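Local structure of iron-regulated ABC transporter siderophore-binding protein SirA (Staphylococcus aureus subsp. aureus, 3MWF) at residues D265-E268 and I269-N272; N167-D171 and H172-Y176; W49-K52 and P53-Y57. The protein binds the iron(III) complex of the siderophore staphyloferrin B and probably delivers it to an ABC transporter for iron uptake. All coordinates share one frame; numbering follows the deposited sequence.

Interaction 1: D265-E268 and I269-N272. With SE8 (5-[(2-{[(3S)-5-{[(2S)-2-amino-2-carboxyethyl]amino}-3-carboxy-3-hydroxy-5-oxopentanoyl]amino}ethyl)amino]-2,5-dioxopentanoic acid), chain C.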
loop_
_atom_site.group_PDB
_atom_site.type_symbol
_atom_site.label_atom_id
_atom_site.label_comp_id
_atom_site.label_asym_id
_atom_site.label_seq_id
_atom_site.Cartn_x
_atom_site.Cartn_y
_atom_site.Cartn_z
ATOM N N ASP A 265 14.874 -8.017 -5.020
ATOM C CA ASP A 265 14.003 -7.806 -6.197
ATOM C C ASP A 265 12.548 -8.282 -6.043
ATOM O O ASP A 265 12.074 -9.198 -6.714
ATOM C CB ASP A 265 14.621 -8.403 -7.450
ATOM C CG ASP A 265 15.277 -7.358 -8.303
ATOM O OD1 ASP A 265 16.421 -6.958 -7.960
ATOM O OD2 ASP A 265 14.644 -6.931 -9.295
ATOM N N LEU A 266 11.871 -7.667 -5.102
ATOM C CA LEU A 266 10.456 -7.867 -4.929
ATOM C C LEU A 266 9.762 -6.898 -5.874
ATOM O O LEU A 266 10.330 -5.865 -6.199
ATOM C CB LEU A 266 10.106 -7.536 -3.491
ATOM C CG LEU A 266 10.826 -8.413 -2.467
ATOM C CD1 LEU A 266 10.532 -7.869 -1.087
ATOM C CD2 LEU A 266 10.344 -9.855 -2.595
ATOM N N ASP A 267 8.550 -7.227 -6.292
ATOM C CA ASP A 267 7.808 -6.355 -7.203
ATOM C C ASP A 267 7.305 -5.148 -6.427
ATOM O O ASP A 267 6.460 -5.301 -5.540
ATOM C CB ASP A 267 6.611 -7.104 -7.789
ATOM C CG ASP A 267 6.057 -6.417 -8.995
ATOM O OD1 ASP A 267 5.813 -5.181 -8.967
ATOM O OD2 ASP A 267 5.906 -7.093 -10.018
ATOM N N GLU A 268 7.806 -3.965 -6.763
ATOM C CA GLU A 268 7.361 -2.728 -6.068
ATOM C C GLU A 268 5.850 -2.489 -6.149
ATOM O O GLU A 268 5.280 -1.836 -5.266
ATOM C CB GLU A 268 8.113 -1.488 -6.589
ATOM C CG GLU A 268 7.840 -1.213 -8.096
ATOM C CD GLU A 268 8.574 -0.013 -8.642
ATOM O OE1 GLU A 268 8.866 0.969 -7.934
ATOM O OE2 GLU A 268 8.875 -0.044 -9.844
ATOM N N ILE A 269 5.197 -2.983 -7.212
ATOM C CA ILE A 269 3.751 -2.733 -7.365
ATOM C C ILE A 269 2.969 -3.508 -6.312
ATOM O O ILE A 269 2.141 -2.940 -5.602
ATOM C CB ILE A 269 3.275 -3.073 -8.795
ATOM C CG1 ILE A 269 4.020 -2.177 -9.774
ATOM C CG2 ILE A 269 1.757 -2.889 -8.919
ATOM C CD1 ILE A 269 3.808 -2.608 -11.252
ATOM N N THR A 270 3.300 -4.789 -6.181
ATOM C CA THR A 270 2.708 -5.640 -5.138
ATOM C C THR A 270 3.041 -5.149 -3.723
ATOM O O THR A 270 2.169 -5.117 -2.842
ATOM C CB THR A 270 3.213 -7.064 -5.308
ATOM O OG1 THR A 270 2.678 -7.553 -6.537
ATOM C CG2 THR A 270 2.733 -7.998 -4.160
ATOM N N TRP A 271 4.310 -4.801 -3.530
ATOM C CA TRP A 271 4.830 -4.537 -2.200
ATOM C C TRP A 271 4.560 -3.140 -1.679
ATOM O O TRP A 271 4.671 -2.912 -0.468
ATOM C CB TRP A 271 6.322 -4.888 -2.108
ATOM C CG TRP A 271 6.505 -6.375 -1.934
ATOM C CD1 TRP A 271 6.413 -7.340 -2.913
ATOM C CD2 TRP A 271 6.732 -7.061 -0.703
ATOM N NE1 TRP A 271 6.588 -8.593 -2.352
ATOM C CE2 TRP A 271 6.777 -8.448 -0.997
ATOM C CE3 TRP A 271 6.900 -6.640 0.629
ATOM C CZ2 TRP A 271 7.006 -9.419 -0.004
ATOM C CZ3 TRP A 271 7.126 -7.599 1.620
ATOM C CH2 TRP A 271 7.184 -8.981 1.294
ATOM N N ASN A 272 4.222 -2.193 -2.568
ATOM C CA ASN A 272 3.929 -0.858 -2.085
ATOM C C ASN A 272 3.032 0.008 -2.966
ATOM O O ASN A 272 2.153 0.735 -2.454
ATOM C CB ASN A 272 5.230 -0.062 -1.849
ATOM C CG ASN A 272 4.964 1.213 -1.080
ATOM O OD1 ASN A 272 4.326 1.183 -0.019
ATOM N ND2 ASN A 272 5.441 2.333 -1.608
HETATM C C1 SE8 C . 5.225 10.718 -3.580
HETATM C C2 SE8 C . 6.426 9.864 -3.875
HETATM C C3 SE8 C . 6.091 8.797 -4.906
HETATM N N4 SE8 C . 5.130 7.815 -4.413
HETATM C C5 SE8 C . 5.511 6.680 -3.864
HETATM C C6 SE8 C . 4.430 5.828 -3.246
HETATM C C7 SE8 C . 4.118 6.291 -1.823
HETATM C C8 SE8 C . 2.896 5.500 -1.321
HETATM C C9 SE8 C . 2.590 5.684 0.164
HETATM N N10 SE8 C . 2.816 6.880 0.704
HETATM C C11 SE8 C . 2.500 7.081 2.100
HETATM C C12 SE8 C . 1.444 8.160 2.267
HETATM N N13 SE8 C . 1.424 8.706 3.618
HETATM C C14 SE8 C . 2.262 9.689 4.061
HETATM C C15 SE8 C . 2.980 10.556 3.069
HETATM C C16 SE8 C . 4.146 9.691 2.660
HETATM C C17 SE8 C . 4.628 9.864 1.253
HETATM C C18 SE8 C . 6.043 10.186 1.164
HETATM O O19 SE8 C . 4.871 11.569 -4.438
HETATM O O20 SE8 C . 4.662 10.583 -2.475
HETATM N N21 SE8 C . 6.898 9.250 -2.619
HETATM O O22 SE8 C . 6.663 6.295 -3.822
HETATM C C23 SE8 C . 5.335 6.104 -0.933
HETATM O O24 SE8 C . 5.636 4.952 -0.534
HETATM O O25 SE8 C . 6.015 7.104 -0.593
HETATM O O26 SE8 C . 3.856 7.705 -1.846
HETATM O O27 SE8 C . 2.134 4.744 0.806
HETATM O O28 SE8 C . 2.483 9.883 5.243
HETATM O O29 SE8 C . 3.935 9.614 0.263
HETATM O O30 SE8 C . 6.640 9.888 0.135
HETATM O O31 SE8 C . 6.633 10.713 2.141
#
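An N-terminal helix cap joins D267 to I269, at the point where the loop after strand 262-263 turns into helix 268-273. D267 sits at the N-cap position, and its CG lies anti to the backbone N (chi1 -164°), which lays the side chain alongside I269; D267 OD1 then accepts from I269 N at 2.9 Å through its anti lone pair, the one facing away from OD2. D267 OD1 also rests 3.3 Å from I269 CB. The backbone carbonyl of the capping residue is used as well: W271 N reaches D267 O at 3.0 Å, and N272 N continues the turn with a bond of 2.9 Å to E268 O. Ahead of the cap, L266 lies over one face of the W271 indole. Its CD1 makes a CH-pi contact 3.8 Å from the centroid of the six-membered ring, only 12° off the normal, while L266 CB meets W271 CD1 at 3.7 Å. The loop thus brings its leucine against the tryptophan, while the helix that follows carries N272 to the siderophore, where N272 ND2 donates to the carboxylate oxygen O24 of SE8 at 2.8 Å. W271 packs on strand 222-227, where its ring meets F224, and on helix 277-290, where NE1 bonds to D286; E268 reaches S228, just past the same strand.

Interaction 2: N167-D171 and H172-Y176. With SE8 (5-[(2-{[(3S)-5-{[(2S)-2-amino-2-carboxyethyl]amino}-3-carboxy-3-hydroxy-5-oxopentanoyl]amino}ethyl)amino]-2,5-dioxopentanoic acid), chain C.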
loop_
_atom_site.group_PDB
_atom_site.type_symbol
_atom_site.label_atom_id
_atom_site.label_comp_id
_atom_site.label_asym_id
_atom_site.label_seq_id
_atom_site.Cartn_x
_atom_site.Cartn_y
_atom_site.Cartn_z
ATOM N N ASN A 167 13.454 -0.215 1.708
ATOM C CA ASN A 167 13.217 0.345 0.357
ATOM C C ASN A 167 14.353 1.268 -0.008
ATOM O O ASN A 167 14.559 2.336 0.615
ATOM C CB ASN A 167 11.861 1.074 0.383
ATOM C CG ASN A 167 11.659 2.100 -0.749
ATOM O OD1 ASN A 167 11.122 3.182 -0.488
ATOM N ND2 ASN A 167 12.074 1.776 -1.985
ATOM N N PHE A 168 15.121 0.869 -1.027
ATOM C CA PHE A 168 16.172 1.751 -1.522
ATOM C C PHE A 168 15.568 2.743 -2.516
ATOM O O PHE A 168 14.842 2.331 -3.443
ATOM C CB PHE A 168 17.301 0.950 -2.161
ATOM C CG PHE A 168 18.003 0.069 -1.176
ATOM C CD1 PHE A 168 18.660 0.650 -0.100
ATOM C CD2 PHE A 168 17.959 -1.313 -1.291
ATOM C CE1 PHE A 168 19.294 -0.127 0.851
ATOM C CE2 PHE A 168 18.620 -2.122 -0.335
ATOM C CZ PHE A 168 19.274 -1.516 0.747
ATOM N N ARG A 169 15.828 4.029 -2.285
ATOM C CA ARG A 169 15.322 5.097 -3.182
ATOM C C ARG A 169 16.513 5.752 -3.848
ATOM O O ARG A 169 17.642 5.311 -3.670
ATOM C CB ARG A 169 14.517 6.123 -2.397
ATOM C CG ARG A 169 13.277 5.530 -1.702
ATOM C CD ARG A 169 12.032 6.446 -1.897
ATOM N NE ARG A 169 10.849 5.610 -1.790
ATOM C CZ ARG A 169 9.723 5.774 -2.439
ATOM N NH1 ARG A 169 9.538 6.781 -3.328
ATOM N NH2 ARG A 169 8.773 4.901 -2.201
ATOM N N ALA A 170 16.276 6.804 -4.622
ATOM C CA ALA A 170 17.364 7.428 -5.381
ATOM C C ALA A 170 18.408 8.147 -4.503
ATOM O O ALA A 170 19.595 8.233 -4.873
ATOM C CB ALA A 170 16.760 8.427 -6.431
ATOM N N ASP A 171 17.967 8.683 -3.362
ATOM C CA ASP A 171 18.817 9.574 -2.545
ATOM C C ASP A 171 18.663 9.310 -1.041
ATOM O O ASP A 171 19.118 10.110 -0.216
ATOM C CB ASP A 171 18.499 11.049 -2.855
ATOM C CG ASP A 171 17.023 11.401 -2.605
ATOM O OD1 ASP A 171 16.241 10.540 -2.102
ATOM O OD2 ASP A 171 16.623 12.545 -2.936
ATOM N N HIS A 172 18.015 8.195 -0.690
ATOM C CA HIS A 172 17.845 7.801 0.716
ATOM C C HIS A 172 17.301 6.388 0.775
ATOM O O HIS A 172 17.054 5.775 -0.261
ATOM C CB HIS A 172 16.939 8.788 1.508
ATOM C CG HIS A 172 15.475 8.720 1.166
ATOM N ND1 HIS A 172 14.953 9.266 0.010
ATOM C CD2 HIS A 172 14.417 8.206 1.849
ATOM C CE1 HIS A 172 13.643 9.081 -0.014
ATOM N NE2 HIS A 172 13.289 8.446 1.094
ATOM N N THR A 173 17.104 5.877 1.987
ATOM C CA THR A 173 16.577 4.550 2.161
ATOM C C THR A 173 15.416 4.648 3.149
ATOM O O THR A 173 15.445 5.491 4.040
ATOM C CB THR A 173 17.663 3.588 2.676
ATOM O OG1 THR A 173 18.694 3.467 1.678
ATOM C CG2 THR A 173 17.095 2.201 2.983
ATOM N N ARG A 174 14.386 3.844 2.958
ATOM C CA ARG A 174 13.254 3.832 3.892
ATOM C C ARG A 174 13.049 2.481 4.561
ATOM O O ARG A 174 13.414 1.452 4.013
ATOM C CB ARG A 174 11.965 4.192 3.148
ATOM C CG ARG A 174 11.939 5.682 2.702
ATOM C CD ARG A 174 10.694 5.892 1.866
ATOM N NE ARG A 174 10.649 7.277 1.367
ATOM C CZ ARG A 174 9.532 7.830 0.897
ATOM N NH1 ARG A 174 8.421 7.093 0.799
ATOM N NH2 ARG A 174 9.546 9.102 0.465
ATOM N N ILE A 175 12.451 2.489 5.748
ATOM C CA ILE A 175 11.916 1.223 6.290
ATOM C C ILE A 175 10.415 1.384 6.343
ATOM O O ILE A 175 9.926 2.341 6.953
ATOM C CB ILE A 175 12.433 0.937 7.740
ATOM C CG1 ILE A 175 13.958 0.938 7.744
ATOM C CG2 ILE A 175 11.801 -0.383 8.253
ATOM C CD1 ILE A 175 14.576 0.877 9.224
ATOM N N TYR A 176 9.676 0.471 5.695
ATOM C CA TYR A 176 8.214 0.488 5.746
ATOM C C TYR A 176 7.831 -0.370 6.943
ATOM O O TYR A 176 7.501 -1.533 6.794
ATOM C CB TYR A 176 7.583 -0.005 4.419
ATOM C CG TYR A 176 7.626 1.069 3.381
ATOM C CD1 TYR A 176 8.839 1.455 2.809
ATOM C CD2 TYR A 176 6.448 1.730 2.988
ATOM C CE1 TYR A 176 8.902 2.510 1.876
ATOM C CE2 TYR A 176 6.492 2.769 2.058
ATOM C CZ TYR A 176 7.721 3.155 1.504
ATOM O OH TYR A 176 7.815 4.179 0.588
HETATM C C1 SE8 C . 5.225 10.718 -3.580
HETATM C C2 SE8 C . 6.426 9.864 -3.875
HETATM C C3 SE8 C . 6.091 8.797 -4.906
HETATM N N4 SE8 C . 5.130 7.815 -4.413
HETATM C C5 SE8 C . 5.511 6.680 -3.864
HETATM C C6 SE8 C . 4.430 5.828 -3.246
HETATM C C7 SE8 C . 4.118 6.291 -1.823
HETATM C C8 SE8 C . 2.896 5.500 -1.321
HETATM C C9 SE8 C . 2.590 5.684 0.164
HETATM N N10 SE8 C . 2.816 6.880 0.704
HETATM C C11 SE8 C . 2.500 7.081 2.100
HETATM C C12 SE8 C . 1.444 8.160 2.267
HETATM N N13 SE8 C . 1.424 8.706 3.618
HETATM C C14 SE8 C . 2.262 9.689 4.061
HETATM C C15 SE8 C . 2.980 10.556 3.069
HETATM C C16 SE8 C . 4.146 9.691 2.660
HETATM C C17 SE8 C . 4.628 9.864 1.253
HETATM C C18 SE8 C . 6.043 10.186 1.164
HETATM O O19 SE8 C . 4.871 11.569 -4.438
HETATM O O20 SE8 C . 4.662 10.583 -2.475
HETATM N N21 SE8 C . 6.898 9.250 -2.619
HETATM O O22 SE8 C . 6.663 6.295 -3.822
HETATM C C23 SE8 C . 5.335 6.104 -0.933
HETATM O O24 SE8 C . 5.636 4.952 -0.534
HETATM O O25 SE8 C . 6.015 7.104 -0.593
HETATM O O26 SE8 C . 3.856 7.705 -1.846
HETATM O O27 SE8 C . 2.134 4.744 0.806
HETATM O O28 SE8 C . 2.483 9.883 5.243
HETATM O O29 SE8 C . 3.935 9.614 0.263
HETATM O O30 SE8 C . 6.640 9.888 0.135
HETATM O O31 SE8 C . 6.633 10.713 2.141
#
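R169 and R174 stack their guanidinium groups where the beta hairpin of strands 163-168 and 173-176 faces the siderophore, and this is the tightly packed part of the contact. The two planes lie 20° apart with centres separated by 3.9 Å, in a pocket made for an anionic ligand. Each guanidinium is held at its edge by a neighbour. N167 OD1 takes R169 NE on a lone pair at 2.8 Å, and H172 NE2 accepts from R174 NE at 2.9 Å, nearly in both planes. R169 bends at chi2 (-136°) to bring its end across the extended chain of R174. R169 NH1 and NH2 both donate to the amide oxygen O22 of SE8, a fork with two arms of 3.0 Å, whereas R174 divides its bonds, NH1 to SE8 O25 at 2.8 Å and NH2 to O30 of a second carboxylate. Y176 OH gives the shortest bond to the ligand, 2.6 Å to SE8 O24, and also receives R174 NH1. Toward the turn the contact loosens: A170 projects away, and exposed D171 bonds through OD1 to H172 ND1 at 2.8 Å, a His-carboxylate pair that fixes the imidazole and would tend to strengthen NE2 as an acceptor. N167 and R174, an antiparallel hydrogen-bonded pair, exchange two backbone bonds at the base of the stack. F168 and T173 point to the other side of the hairpin and pack on helix 236-246, while strand 206-209 runs beside strand 173-176 and receives R174 and Y176.

Interaction 3: W49-K52 and P53-Y57. With SE8 (5-[(2-{[(3S)-5-{[(2S)-2-amino-2-carboxyethyl]amino}-3-carboxy-3-hydroxy-5-oxopentanoyl]amino}ethyl)amino]-2,5-dioxopentanoic acid), chain C.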
loop_
_atom_site.group_PDB
_atom_site.type_symbol
_atom_site.label_atom_id
_atom_site.label_comp_id
_atom_site.label_asym_id
_atom_site.label_seq_id
_atom_site.Cartn_x
_atom_site.Cartn_y
_atom_site.Cartn_z
ATOM N N TRP A 49 1.775 4.896 -10.451
ATOM C CA TRP A 49 3.064 5.455 -10.147
ATOM C C TRP A 49 4.147 5.009 -11.128
ATOM O O TRP A 49 5.100 5.759 -11.418
ATOM C CB TRP A 49 3.510 5.013 -8.754
ATOM C CG TRP A 49 2.798 5.653 -7.591
ATOM C CD1 TRP A 49 2.002 5.019 -6.683
ATOM C CD2 TRP A 49 2.847 7.029 -7.204
ATOM N NE1 TRP A 49 1.516 5.929 -5.752
ATOM C CE2 TRP A 49 2.042 7.162 -6.033
ATOM C CE3 TRP A 49 3.500 8.154 -7.713
ATOM C CZ2 TRP A 49 1.865 8.387 -5.367
ATOM C CZ3 TRP A 49 3.319 9.392 -7.060
ATOM C CH2 TRP A 49 2.514 9.490 -5.885
ATOM N N THR A 50 4.021 3.775 -11.582
ATOM C CA THR A 50 4.927 3.239 -12.628
ATOM C C THR A 50 4.029 2.545 -13.634
ATOM O O THR A 50 2.812 2.470 -13.425
ATOM C CB THR A 50 5.946 2.217 -12.065
ATOM O OG1 THR A 50 5.227 1.094 -11.518
ATOM C CG2 THR A 50 6.871 2.855 -11.015
ATOM N N GLN A 51 4.611 2.042 -14.732
ATOM C CA GLN A 51 3.785 1.461 -15.808
ATOM C C GLN A 51 2.682 2.437 -16.232
ATOM O O GLN A 51 1.579 2.017 -16.531
ATOM C CB GLN A 51 3.158 0.139 -15.381
ATOM C CG GLN A 51 4.218 -0.905 -14.971
ATOM C CD GLN A 51 3.627 -2.241 -14.601
ATOM O OE1 GLN A 51 2.453 -2.355 -14.263
ATOM N NE2 GLN A 51 4.463 -3.284 -14.668
ATOM N N LYS A 52 3.018 3.723 -16.305
ATOM C CA LYS A 52 1.988 4.737 -16.558
ATOM C C LYS A 52 1.315 4.498 -17.901
ATOM O O LYS A 52 1.984 4.072 -18.850
ATOM C CB LYS A 52 2.620 6.125 -16.578
ATOM C CG LYS A 52 3.264 6.550 -15.276
ATOM C CD LYS A 52 3.673 8.019 -15.340
ATOM C CE LYS A 52 4.263 8.445 -14.008
ATOM N NZ LYS A 52 4.240 9.953 -13.870
ATOM N N PRO A 53 0.025 4.814 -18.022
ATOM C CA PRO A 53 -0.857 5.454 -17.031
ATOM C C PRO A 53 -1.603 4.493 -16.107
ATOM O O PRO A 53 -2.246 4.964 -15.159
ATOM C CB PRO A 53 -1.863 6.182 -17.927
ATOM C CG PRO A 53 -2.019 5.289 -19.054
ATOM C CD PRO A 53 -0.634 4.756 -19.345
ATOM N N LYS A 54 -1.547 3.183 -16.375
ATOM C CA LYS A 54 -2.337 2.201 -15.634
ATOM C C LYS A 54 -1.508 0.944 -15.400
ATOM O O LYS A 54 -0.956 0.377 -16.344
ATOM C CB LYS A 54 -3.602 1.813 -16.427
ATOM C CG LYS A 54 -4.601 2.985 -16.625
ATOM C CD LYS A 54 -5.630 2.660 -17.709
ATOM C CE LYS A 54 -6.524 3.902 -17.967
ATOM N NZ LYS A 54 -7.444 3.642 -19.115
ATOM N N PHE A 55 -1.419 0.507 -14.149
ATOM C CA PHE A 55 -0.672 -0.709 -13.849
ATOM C C PHE A 55 -1.165 -1.881 -14.693
ATOM O O PHE A 55 -2.382 -2.083 -14.856
ATOM C CB PHE A 55 -0.832 -1.121 -12.378
ATOM C CG PHE A 55 -0.115 -0.235 -11.406
ATOM C CD1 PHE A 55 1.251 0.021 -11.540
ATOM C CD2 PHE A 55 -0.801 0.303 -10.302
ATOM C CE1 PHE A 55 1.934 0.828 -10.626
ATOM C CE2 PHE A 55 -0.139 1.099 -9.393
ATOM C CZ PHE A 55 1.220 1.381 -9.529
ATOM N N GLU A 56 -0.216 -2.662 -15.204
ATOM C CA GLU A 56 -0.530 -3.848 -16.016
ATOM C C GLU A 56 -1.577 -4.775 -15.384
ATOM O O GLU A 56 -2.511 -5.240 -16.053
ATOM C CB GLU A 56 0.757 -4.631 -16.318
ATOM C CG GLU A 56 0.572 -5.722 -17.361
ATOM C CD GLU A 56 0.483 -5.142 -18.762
ATOM O OE1 GLU A 56 0.416 -3.902 -18.879
ATOM O OE2 GLU A 56 0.493 -5.911 -19.745
ATOM N N TYR A 57 -1.452 -5.017 -14.082
ATOM C CA TYR A 57 -2.339 -5.952 -13.398
ATOM C C TYR A 57 -3.820 -5.532 -13.424
ATOM O O TYR A 57 -4.704 -6.378 -13.373
ATOM C CB TYR A 57 -1.849 -6.273 -11.961
ATOM C CG TYR A 57 -2.390 -5.308 -10.910
ATOM C CD1 TYR A 57 -1.742 -4.117 -10.651
ATOM C CD2 TYR A 57 -3.578 -5.580 -10.240
ATOM C CE1 TYR A 57 -2.254 -3.198 -9.695
ATOM C CE2 TYR A 57 -4.106 -4.698 -9.296
ATOM C CZ TYR A 57 -3.431 -3.505 -9.042
ATOM O OH TYR A 57 -3.950 -2.640 -8.116
HETATM C C1 SE8 C . 5.225 10.718 -3.580
HETATM C C2 SE8 C . 6.426 9.864 -3.875
HETATM C C3 SE8 C . 6.091 8.797 -4.906
HETATM N N4 SE8 C . 5.130 7.815 -4.413
HETATM C C5 SE8 C . 5.511 6.680 -3.864
HETATM C C6 SE8 C . 4.430 5.828 -3.246
HETATM C C7 SE8 C . 4.118 6.291 -1.823
HETATM C C8 SE8 C . 2.896 5.500 -1.321
HETATM C C9 SE8 C . 2.590 5.684 0.164
HETATM N N10 SE8 C . 2.816 6.880 0.704
HETATM C C11 SE8 C . 2.500 7.081 2.100
HETATM C C12 SE8 C . 1.444 8.160 2.267
HETATM N N13 SE8 C . 1.424 8.706 3.618
HETATM C C14 SE8 C . 2.262 9.689 4.061
HETATM C C15 SE8 C . 2.980 10.556 3.069
HETATM C C16 SE8 C . 4.146 9.691 2.660
HETATM C C17 SE8 C . 4.628 9.864 1.253
HETATM C C18 SE8 C . 6.043 10.186 1.164
HETATM O O19 SE8 C . 4.871 11.569 -4.438
HETATM O O20 SE8 C . 4.662 10.583 -2.475
HETATM N N21 SE8 C . 6.898 9.250 -2.619
HETATM O O22 SE8 C . 6.663 6.295 -3.822
HETATM C C23 SE8 C . 5.335 6.104 -0.933
HETATM O O24 SE8 C . 5.636 4.952 -0.534
HETATM O O25 SE8 C . 6.015 7.104 -0.593
HETATM O O26 SE8 C . 3.856 7.705 -1.846
HETATM O O27 SE8 C . 2.134 4.744 0.806
HETATM O O28 SE8 C . 2.483 9.883 5.243
HETATM O O29 SE8 C . 3.935 9.614 0.263
HETATM O O30 SE8 C . 6.640 9.888 0.135
HETATM O O31 SE8 C . 6.633 10.713 2.141
HETATM O O HOH W 1 1.020 -4.349 -12.702
#
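The W49 indole presents one face to SE8, whose amide nitrogen N4 sits 3.3 Å above the ring plane, offset toward the rim; W49 CH2 is 3.4 Å from SE8 N4. F55, the second flat group, is met at its edge by T50 OG1, 3.4 Å from F55 CE1, while its CZ comes within 3.7 Å of W49 N. These contacts bring the phenyl ring against the backbone just behind the tryptophan. The loop is closed further along by Q51. Its CG is anti to its own carbonyl carbon (chi1 -58°) and the chain then runs straight, carrying Q51 OE1 to E56 N at 2.8 Å, with the donor above the amide plane. A water donates to Q51 OE1 at 2.9 Å and accepts from Y57 N, so the glutamine oxygen serves two successive peptide groups, one directly and one through water. A cis peptide bond before P53 helps turn the chain, and a weak bond joins K54 N to Q51 O. With no hydrogen bond to SE8 from residues 49-57, W49 contributes a flat, largely apolar wall to the pocket, consistent with shape matching and van der Waals contact, while Q51 supplies much of the polar closure of the turn, with S48 OG bonded to T50 O.

In the fold
All three contacts touch SE8, but with different chemistry. Interaction 2 is buried and charged, R174 and Y176 gripping carboxylates and R169 an amide oxygen; interaction 1 adds one amide donor from the short helix 268-273, and interaction 3 offers an aromatic face from a more exposed loop. Interactions 1 and 2 meet directly, N272 OD1 lying 3.4 Å from Y176 CE2. Interaction 1 also packs against interaction 3, where I269 CD1 approaches F55 CD1 at 3.7 Å. Interactions 2 and 3 do not touch: their nearest atoms are about 8 Å apart. Helix 268-273 thus touches both hairpin and loop. The loop follows strand 44-45 of the first mixed sheet, whereas the hairpin belongs to the second.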